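Local coordinates for putative uncharacterized protein (Coprinopsis cinerea, PDB 3W9A), which probably hydrolyses beta-glucan polysaccharides, as the catalytic domain of a fungal glycoside hydrolase of family 131, at residues G92-T103 and D154-F165. Numbering follows the deposited sequence.
Sequences GNLFYHFSIKRT and DTWFNFAYDIDF
Leu-94 and Ile-163, Tyr-96 and Tyr-161, Phe-98 and Phe-159, and Ile-100 and Phe-157 each exchange two backbone hydrogen bonds, the mark of regular antiparallel pairing, and the N-to-C directions of strands 93-101 and 157-164 lie 163° apart. On the face carrying Phe-98, aromatic groups interlock. Phe-98 CG sits between the backbone N and the carbonyl carbon (chi1 59°), which swings the ring across to the partner strand: CB of Phe-159 lies over one face, 4.0 Å from the Phe-98 ring centroid, while the Phe-98 edge meets the Tyr-161 face in a T-shaped pair, planes at 78° and CE2 of Phe-98 3.6 Å from CZ of Tyr-161. Leu-126 of strand 124-128 packs on all three rings, and the Tyr-161 hydroxyl is hydrogen-bonded to Met-117 O. Farther along this face, Ile-163 CD1 rests on the Tyr-96 ring in a CH-pi contact. The reverse face sets Ala-160 CB almost centrally over the His-97 imidazole, 3.9 Å from its centroid. Beyond Ile-100, Lys-101 runs extended over the Trp-156 indole, its CG 3.6 Å from the six-membered-ring centroid; water 2 links NZ of Lys-101 to NE1 of Trp-156, and NZ also makes a weak, long salt bridge of 3.3 Å to OD2 of Asp-154. Replacing Trp-156 by an alanine would probably strip the indole face from under CG of Lys-101 and leave water 2 without its NE1 donor. Strand 93-101 also pairs with 213-224, and 157-164 with 169-176, so this contact joins two inner strands of one sheet of the beta-jelly roll, its aromatic cluster packing against the other sheet.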
ATOM      1  N   GLY A  92       3.726  -9.277 -18.077  1.00 13.36           N
ATOM      2  CA  GLY A  92       4.790 -10.110 -17.562  1.00 13.22           C
ATOM      3  C   GLY A  92       4.581 -10.444 -16.107  1.00 13.26           C
ATOM      4  O   GLY A  92       3.452 -10.448 -15.623  1.00 13.84           O
ATOM      5  N   ASN A  93       5.678 -10.719 -15.418  1.00 13.13           N
ATOM      6  CA  ASN A  93       5.667 -11.010 -13.995  1.00 13.63           C
ATOM      7  C   ASN A  93       6.288  -9.834 -13.248  1.00 12.80           C
ATOM      8  O   ASN A  93       7.458  -9.524 -13.422  1.00 13.37           O
ATOM      9  CB  ASN A  93       6.423 -12.327 -13.740  1.00 14.50           C
ATOM     10  CG  ASN A  93       6.504 -12.703 -12.272  1.00 14.79           C
ATOM     11  OD1 ASN A  93       5.645 -12.351 -11.461  1.00 14.84           O
ATOM     12  ND2 ASN A  93       7.526 -13.463 -11.935  1.00 14.98           N
ATOM     13  N   LEU A  94       5.483  -9.150 -12.442  1.00 12.30           N
ATOM     14  CA  LEU A  94       5.939  -7.958 -11.722  1.00 11.54           C
ATOM     15  C   LEU A  94       5.680  -8.112 -10.247  1.00 10.78           C
ATOM     16  O   LEU A  94       4.785  -8.832  -9.832  1.00 10.70           O
ATOM     17  CB  LEU A  94       5.223  -6.677 -12.215  1.00 11.63           C
ATOM     18  CG  LEU A  94       5.361  -6.342 -13.702  1.00 12.18           C
ATOM     19  CD1 LEU A  94       4.538  -5.133 -14.096  1.00 12.28           C
ATOM     20  CD2 LEU A  94       6.831  -6.136 -14.068  1.00 12.29           C
ATOM     21  N   PHE A  95       6.457  -7.384  -9.469  1.00 10.30           N
ATOM     22  CA  PHE A  95       6.429  -7.499  -8.025  1.00 10.25           C
ATOM     23  C   PHE A  95       6.117  -6.143  -7.456  1.00  9.69           C
ATOM     24  O   PHE A  95       6.860  -5.178  -7.665  1.00  9.01           O
ATOM     25  CB  PHE A  95       7.769  -8.038  -7.520  1.00 10.15           C
ATOM     26  CG  PHE A  95       8.085  -9.408  -8.048  1.00 10.68           C
ATOM     27  CD1 PHE A  95       8.679  -9.576  -9.293  1.00 10.80           C
ATOM     28  CD2 PHE A  95       7.739 -10.543  -7.316  1.00 11.23           C
ATOM     29  CE1 PHE A  95       8.947 -10.850  -9.776  1.00 11.00           C
ATOM     30  CE2 PHE A  95       8.007 -11.814  -7.803  1.00 11.14           C
ATOM     31  CZ  PHE A  95       8.615 -11.965  -9.027  1.00 11.08           C
ATOM     32  N   TYR A  96       4.992  -6.073  -6.761  1.00  9.66           N
ATOM     33  CA  TYR A  96       4.524  -4.809  -6.228  1.00  9.76           C
ATOM     34  C   TYR A  96       4.920  -4.778  -4.761  1.00 10.14           C
ATOM     35  O   TYR A  96       4.309  -5.484  -3.939  1.00 10.17           O
ATOM     36  CB  TYR A  96       3.009  -4.698  -6.359  1.00  9.56           C
ATOM     37  CG  TYR A  96       2.452  -4.285  -7.702  1.00  9.36           C
ATOM     38  CD1 TYR A  96       2.797  -4.948  -8.867  1.00  9.22           C
ATOM     39  CD2 TYR A  96       1.539  -3.219  -7.793  1.00  9.18           C
ATOM     40  CE1 TYR A  96       2.258  -4.571 -10.090  1.00  9.26           C
ATOM     41  CE2 TYR A  96       0.996  -2.842  -8.999  1.00  9.24           C
ATOM     42  CZ  TYR A  96       1.347  -3.522 -10.149  1.00  9.23           C
ATOM     43  OH  TYR A  96       0.786  -3.122 -11.345  1.00  9.25           O
ATOM     44  N   HIS A  97       5.931  -3.982  -4.441  1.00 10.12           N
ATOM     45  CA  HIS A  97       6.474  -3.948  -3.076  1.00 10.44           C
ATOM     46  C   HIS A  97       5.887  -2.821  -2.248  1.00 10.58           C
ATOM     47  O   HIS A  97       5.645  -1.706  -2.751  1.00 10.72           O
ATOM     48  CB  HIS A  97       7.973  -3.716  -3.087  1.00 10.53           C
ATOM     49  CG  HIS A  97       8.780  -4.868  -3.581  1.00 11.09           C
ATOM     50  ND1 HIS A  97       9.525  -5.659  -2.738  1.00 11.32           N
ATOM     51  CD2 HIS A  97       8.997  -5.338  -4.831  1.00 11.33           C
ATOM     52  CE1 HIS A  97      10.161  -6.575  -3.448  1.00 11.64           C
ATOM     53  NE2 HIS A  97       9.849  -6.410  -4.718  1.00 11.58           N
ATOM     54  N   PHE A  98       5.703  -3.100  -0.970  1.00 10.46           N
ATOM     55  CA  PHE A  98       5.415  -2.068   0.013  1.00 11.04           C
ATOM     56  C   PHE A  98       5.598  -2.645   1.401  1.00 11.27           C
ATOM     57  O   PHE A  98       5.616  -3.879   1.585  1.00 10.52           O
ATOM     58  CB  PHE A  98       3.985  -1.528  -0.115  1.00 11.12           C
ATOM     59  CG  PHE A  98       2.923  -2.577   0.035  1.00 11.27           C
ATOM     60  CD1 PHE A  98       2.271  -2.759   1.254  1.00 11.08           C
ATOM     61  CD2 PHE A  98       2.578  -3.388  -1.039  1.00 11.33           C
ATOM     62  CE1 PHE A  98       1.314  -3.742   1.399  1.00 11.12           C
ATOM     63  CE2 PHE A  98       1.617  -4.377  -0.894  1.00 11.43           C
ATOM     64  CZ  PHE A  98       0.981  -4.544   0.323  1.00 11.19           C
ATOM     65  N   SER A  99       5.709  -1.740   2.369  1.00 12.05           N
ATOM     66  CA  SER A  99       5.728  -2.068   3.788  1.00 12.66           C
ATOM     67  C   SER A  99       4.701  -1.218   4.499  1.00 12.71           C
ATOM     68  O   SER A  99       4.596  -0.019   4.246  1.00 12.26           O
ATOM     69  CB  SER A  99       7.105  -1.784   4.417  1.00 13.63           C
ATOM     70  OG  SER A  99       8.152  -2.421   3.695  1.00 15.12           O
ATOM     71  N   ILE A 100       3.994  -1.832   5.433  1.00 12.44           N
ATOM     72  CA  ILE A 100       2.917  -1.185   6.123  1.00 12.26           C
ATOM     73  C   ILE A 100       2.971  -1.463   7.639  1.00 12.06           C
ATOM     74  O   ILE A 100       3.463  -2.509   8.098  1.00 11.12           O
ATOM     75  CB  ILE A 100       1.585  -1.612   5.467  1.00 12.77           C
ATOM     76  CG1 ILE A 100       0.411  -0.787   5.983  1.00 13.15           C
ATOM     77  CG2 ILE A 100       1.297  -3.084   5.675  1.00 12.82           C
ATOM     78  CD1 ILE A 100      -0.771  -0.777   5.035  1.00 13.36           C
ATOM     79  N   LYS A 101       2.513  -0.494   8.420  1.00 12.12           N
ATOM     80  CA  LYS A 101       2.323  -0.709   9.851  1.00 12.10           C
ATOM     81  C   LYS A 101       1.273   0.206  10.426  1.00 12.31           C
ATOM     82  O   LYS A 101       0.833   1.177   9.784  1.00 11.73           O
ATOM     83  CB  LYS A 101       3.616  -0.486  10.628  1.00 12.53           C
ATOM     84  CG  LYS A 101       3.987   0.979  10.822  1.00 12.94           C
ATOM     85  CD  LYS A 101       4.763   1.202  12.108  1.00 13.30           C
ATOM     86  CE  LYS A 101       5.004   2.676  12.339  1.00 13.03           C
ATOM     87  NZ  LYS A 101       5.901   2.888  13.504  1.00 13.34           N
ATOM     88  N   ARG A 102       0.905  -0.112  11.664  1.00 12.33           N
ATOM     89  CA  ARG A 102       0.080   0.759  12.492  1.00 12.71           C
ATOM     90  C   ARG A 102       0.809   1.030  13.794  1.00 12.44           C
ATOM     91  O   ARG A 102       1.804   0.369  14.095  1.00 12.56           O
ATOM     92  CB  ARG A 102      -1.274   0.109  12.772  1.00 12.71           C
ATOM     93  CG  ARG A 102      -1.224  -1.177  13.586  1.00 12.71           C
ATOM     94  CD  ARG A 102      -2.592  -1.425  14.191  1.00 12.71           C
ATOM     95  NE  ARG A 102      -2.577  -2.410  15.252  1.00 12.16           N
ATOM     96  CZ  ARG A 102      -2.621  -2.134  16.557  1.00 12.09           C
ATOM     97  NH1 ARG A 102      -2.637  -0.882  17.004  1.00 11.90           N
ATOM     98  NH2 ARG A 102      -2.642  -3.135  17.430  1.00 11.85           N
ATOM     99  N   THR A 103       0.325   2.005  14.555  1.00 12.46           N
ATOM    100  CA  THR A 103       0.790   2.211  15.934  1.00 12.10           C
ATOM    101  C   THR A 103      -0.400   2.054  16.861  1.00 11.86           C
ATOM    102  O   THR A 103      -1.474   1.601  16.449  1.00 10.99           O
ATOM    103  CB  THR A 103       1.447   3.597  16.125  1.00 12.55           C
ATOM    104  OG1 THR A 103       0.474   4.649  15.994  1.00 12.28           O
ATOM    105  CG2 THR A 103       2.573   3.811  15.118  1.00 12.70           C
ATOM    106  N   ASP A 154       3.289  -1.347  15.792  1.00 16.07           N
ATOM    107  CA  ASP A 154       4.710  -1.038  15.561  1.00 16.71           C
ATOM    108  C   ASP A 154       5.566  -2.068  14.830  1.00 15.70           C
ATOM    109  O   ASP A 154       6.737  -1.830  14.586  1.00 16.01           O
ATOM    110  CB  ASP A 154       5.365  -0.556  16.859  1.00 17.68           C
ATOM    111  CG  ASP A 154       4.864   0.829  17.253  1.00 18.93           C
ATOM    112  OD1 ASP A 154       4.107   0.925  18.229  1.00 20.40           O
ATOM    113  OD2 ASP A 154       5.166   1.813  16.532  1.00 20.63           O
ATOM    114  N   THR A 155       4.979  -3.183  14.437  1.00 15.00           N
ATOM    115  CA  THR A 155       5.669  -4.140  13.600  1.00 14.77           C
ATOM    116  C   THR A 155       5.553  -3.720  12.132  1.00 13.67           C
ATOM    117  O   THR A 155       4.480  -3.329  11.678  1.00 13.88           O
ATOM    118  CB  THR A 155       5.093  -5.536  13.837  1.00 15.18           C
ATOM    119  OG1 THR A 155       5.263  -5.866  15.226  1.00 16.13           O
ATOM    120  CG2 THR A 155       5.787  -6.549  12.982  1.00 15.14           C
ATOM    121  N   TRP A 156       6.659  -3.757  11.396  1.00 12.94           N
ATOM    122  CA  TRP A 156       6.630  -3.344   9.993  1.00 12.47           C
ATOM    123  C   TRP A 156       6.406  -4.589   9.180  1.00 12.80           C
ATOM    124  O   TRP A 156       7.192  -5.511   9.244  1.00 13.79           O
ATOM    125  CB  TRP A 156       7.909  -2.615   9.567  1.00 11.82           C
ATOM    126  CG  TRP A 156       7.847  -1.144   9.777  1.00 11.73           C
ATOM    127  CD1 TRP A 156       8.400  -0.413  10.817  1.00 11.59           C
ATOM    128  CD2 TRP A 156       7.173  -0.191   8.938  1.00 11.63           C
ATOM    129  NE1 TRP A 156       8.114   0.919  10.649  1.00 11.69           N
ATOM    130  CE2 TRP A 156       7.360   1.083   9.515  1.00 11.49           C
ATOM    131  CE3 TRP A 156       6.418  -0.296   7.755  1.00 11.48           C
ATOM    132  CZ2 TRP A 156       6.825   2.251   8.947  1.00 11.77           C
ATOM    133  CZ3 TRP A 156       5.897   0.873   7.182  1.00 11.41           C
ATOM    134  CH2 TRP A 156       6.103   2.124   7.778  1.00 11.58           C
ATOM    135  N   PHE A 157       5.297  -4.618   8.452  1.00 13.13           N
ATOM    136  CA  PHE A 157       4.929  -5.745   7.624  1.00 12.88           C
ATOM    137  C   PHE A 157       5.296  -5.458   6.186  1.00 12.81           C
ATOM    138  O   PHE A 157       4.777  -4.513   5.561  1.00 13.46           O
ATOM    139  CB  PHE A 157       3.447  -6.042   7.791  1.00 12.90           C
ATOM    140  CG  PHE A 157       3.101  -6.541   9.163  1.00 12.97           C
ATOM    141  CD1 PHE A 157       3.263  -7.895   9.488  1.00 12.83           C
ATOM    142  CD2 PHE A 157       2.654  -5.661  10.148  1.00 12.62           C
ATOM    143  CE1 PHE A 157       2.963  -8.356  10.760  1.00 12.89           C
ATOM    144  CE2 PHE A 157       2.344  -6.120  11.421  1.00 12.93           C
ATOM    145  CZ  PHE A 157       2.495  -7.467  11.730  1.00 12.72           C
ATOM    146  N   ASN A 158       6.228  -6.261   5.693  1.00 12.36           N
ATOM    147  CA  ASN A 158       6.752  -6.135   4.343  1.00 12.34           C
ATOM    148  C   ASN A 158       5.979  -7.057   3.463  1.00 11.66           C
ATOM    149  O   ASN A 158       5.727  -8.201   3.842  1.00 11.79           O
ATOM    150  CB  ASN A 158       8.226  -6.537   4.265  1.00 12.48           C
ATOM    151  CG  ASN A 158       9.072  -5.858   5.313  1.00 13.03           C
ATOM    152  OD1 ASN A 158       9.807  -6.521   6.084  1.00 13.90           O
ATOM    153  ND2 ASN A 158       9.001  -4.536   5.350  1.00 12.92           N
ATOM    154  N   PHE A 159       5.616  -6.578   2.283  1.00 11.31           N
ATOM    155  CA  PHE A 159       4.941  -7.404   1.297  1.00 10.97           C
ATOM    156  C   PHE A 159       5.463  -7.174  -0.093  1.00 11.09           C
ATOM    157  O   PHE A 159       5.949  -6.074  -0.436  1.00 11.09           O
ATOM    158  CB  PHE A 159       3.454  -7.113   1.258  1.00 11.02           C
ATOM    159  CG  PHE A 159       2.729  -7.411   2.544  1.00 11.12           C
ATOM    160  CD1 PHE A 159       2.350  -8.710   2.856  1.00 11.45           C
ATOM    161  CD2 PHE A 159       2.407  -6.400   3.424  1.00 11.23           C
ATOM    162  CE1 PHE A 159       1.654  -8.996   4.024  1.00 11.43           C
ATOM    163  CE2 PHE A 159       1.719  -6.666   4.596  1.00 11.24           C
ATOM    164  CZ  PHE A 159       1.329  -7.969   4.892  1.00 11.49           C
ATOM    165  N   ALA A 160       5.337  -8.216  -0.900  1.00 10.72           N
ATOM    166  CA  ALA A 160       5.289  -8.049  -2.336  1.00 10.79           C
ATOM    167  C   ALA A 160       4.217  -8.950  -2.952  1.00 11.20           C
ATOM    168  O   ALA A 160       4.107 -10.155  -2.639  1.00 10.71           O
ATOM    169  CB  ALA A 160       6.655  -8.275  -2.964  1.00 10.73           C
ATOM    170  N   TYR A 161       3.394  -8.342  -3.811  1.00 11.54           N
ATOM    171  CA  TYR A 161       2.484  -9.075  -4.655  1.00 11.54           C
ATOM    172  C   TYR A 161       3.278  -9.564  -5.876  1.00 11.94           C
ATOM    173  O   TYR A 161       3.838  -8.784  -6.629  1.00 12.19           O
ATOM    174  CB  TYR A 161       1.314  -8.201  -5.117  1.00 11.57           C
ATOM    175  CG  TYR A 161       0.461  -7.544  -4.046  1.00 11.41           C
ATOM    176  CD1 TYR A 161       0.389  -8.045  -2.739  1.00 11.46           C
ATOM    177  CD2 TYR A 161      -0.308  -6.433  -4.355  1.00 11.27           C
ATOM    178  CE1 TYR A 161      -0.414  -7.445  -1.778  1.00 11.56           C
ATOM    179  CE2 TYR A 161      -1.126  -5.838  -3.415  1.00 11.47           C
ATOM    180  CZ  TYR A 161      -1.179  -6.336  -2.122  1.00 11.62           C
ATOM    181  OH  TYR A 161      -1.993  -5.715  -1.191  1.00 12.01           O
ATOM    182  N   ASP A 162       3.331 -10.876  -6.041  1.00 12.43           N
ATOM    183  CA  ASP A 162       4.031 -11.531  -7.135  1.00 13.02           C
ATOM    184  C   ASP A 162       2.965 -11.781  -8.175  1.00 12.98           C
ATOM    185  O   ASP A 162       2.225 -12.763  -8.066  1.00 12.77           O
ATOM    186  CB  ASP A 162       4.593 -12.852  -6.586  1.00 13.73           C
ATOM    187  CG  ASP A 162       5.311 -13.693  -7.623  1.00 14.33           C
ATOM    188  OD1 ASP A 162       5.010 -13.595  -8.831  1.00 14.67           O
ATOM    189  OD2 ASP A 162       6.199 -14.468  -7.193  1.00 14.88           O
ATOM    190  N   ILE A 163       2.846 -10.872  -9.146  1.00 13.06           N
ATOM    191  CA  ILE A 163       1.739 -10.905 -10.094  1.00 13.31           C
ATOM    192  C   ILE A 163       2.249 -11.387 -11.451  1.00 13.73           C
ATOM    193  O   ILE A 163       3.186 -10.810 -12.017  1.00 13.68           O
ATOM    194  CB  ILE A 163       1.045  -9.528 -10.239  1.00 13.43           C
ATOM    195  CG1 ILE A 163       0.588  -9.016  -8.861  1.00 13.53           C
ATOM    196  CG2 ILE A 163      -0.152  -9.633 -11.164  1.00 13.44           C
ATOM    197  CD1 ILE A 163       0.084  -7.585  -8.850  1.00 13.47           C
ATOM    198  N   ASP A 164       1.665 -12.485 -11.926  1.00 14.03           N
ATOM    199  CA  ASP A 164       1.922 -12.996 -13.275  1.00 14.33           C
ATOM    200  C   ASP A 164       0.745 -12.552 -14.123  1.00 13.87           C
ATOM    201  O   ASP A 164      -0.340 -13.135 -14.050  1.00 13.72           O
ATOM    202  CB  ASP A 164       2.035 -14.518 -13.250  1.00 15.42           C
ATOM    203  CG  ASP A 164       2.456 -15.108 -14.591  1.00 16.01           C
ATOM    204  OD1 ASP A 164       3.020 -16.216 -14.576  1.00 17.15           O
ATOM    205  OD2 ASP A 164       2.220 -14.492 -15.647  1.00 15.80           O
ATOM    206  N   PHE A 165       0.950 -11.493 -14.905  1.00 13.61           N
ATOM    207  CA  PHE A 165      -0.117 -10.904 -15.705  1.00 13.36           C
ATOM    208  C   PHE A 165      -0.443 -11.742 -16.961  1.00 13.52           C
ATOM    209  O   PHE A 165      -1.481 -11.563 -17.559  1.00 12.81           O
ATOM    210  CB  PHE A 165       0.236  -9.444 -16.075  1.00 12.83           C
ATOM    211  CG  PHE A 165       0.234  -8.515 -14.897  1.00 12.91           C
ATOM    212  CD1 PHE A 165      -0.962  -8.008 -14.403  1.00 13.05           C
ATOM    213  CD2 PHE A 165       1.411  -8.165 -14.257  1.00 12.45           C
ATOM    214  CE1 PHE A 165      -0.983  -7.152 -13.309  1.00 12.88           C
ATOM    215  CE2 PHE A 165       1.395  -7.318 -13.163  1.00 12.81           C
ATOM    216  CZ  PHE A 165       0.194  -6.806 -12.685  1.00 12.80           C
TER
HETATM  217  O   HOH W   1       8.383  -5.468   0.167  1.00 20.30           O
HETATM  218  O   HOH W   2       8.552   3.464  12.152  1.00 16.16           O
HETATM  219  O   HOH W   3       7.887   0.872  14.051  1.00 23.36           O
HETATM  220  O   HOH W   4       1.980  -2.566  12.560  1.00 10.22           O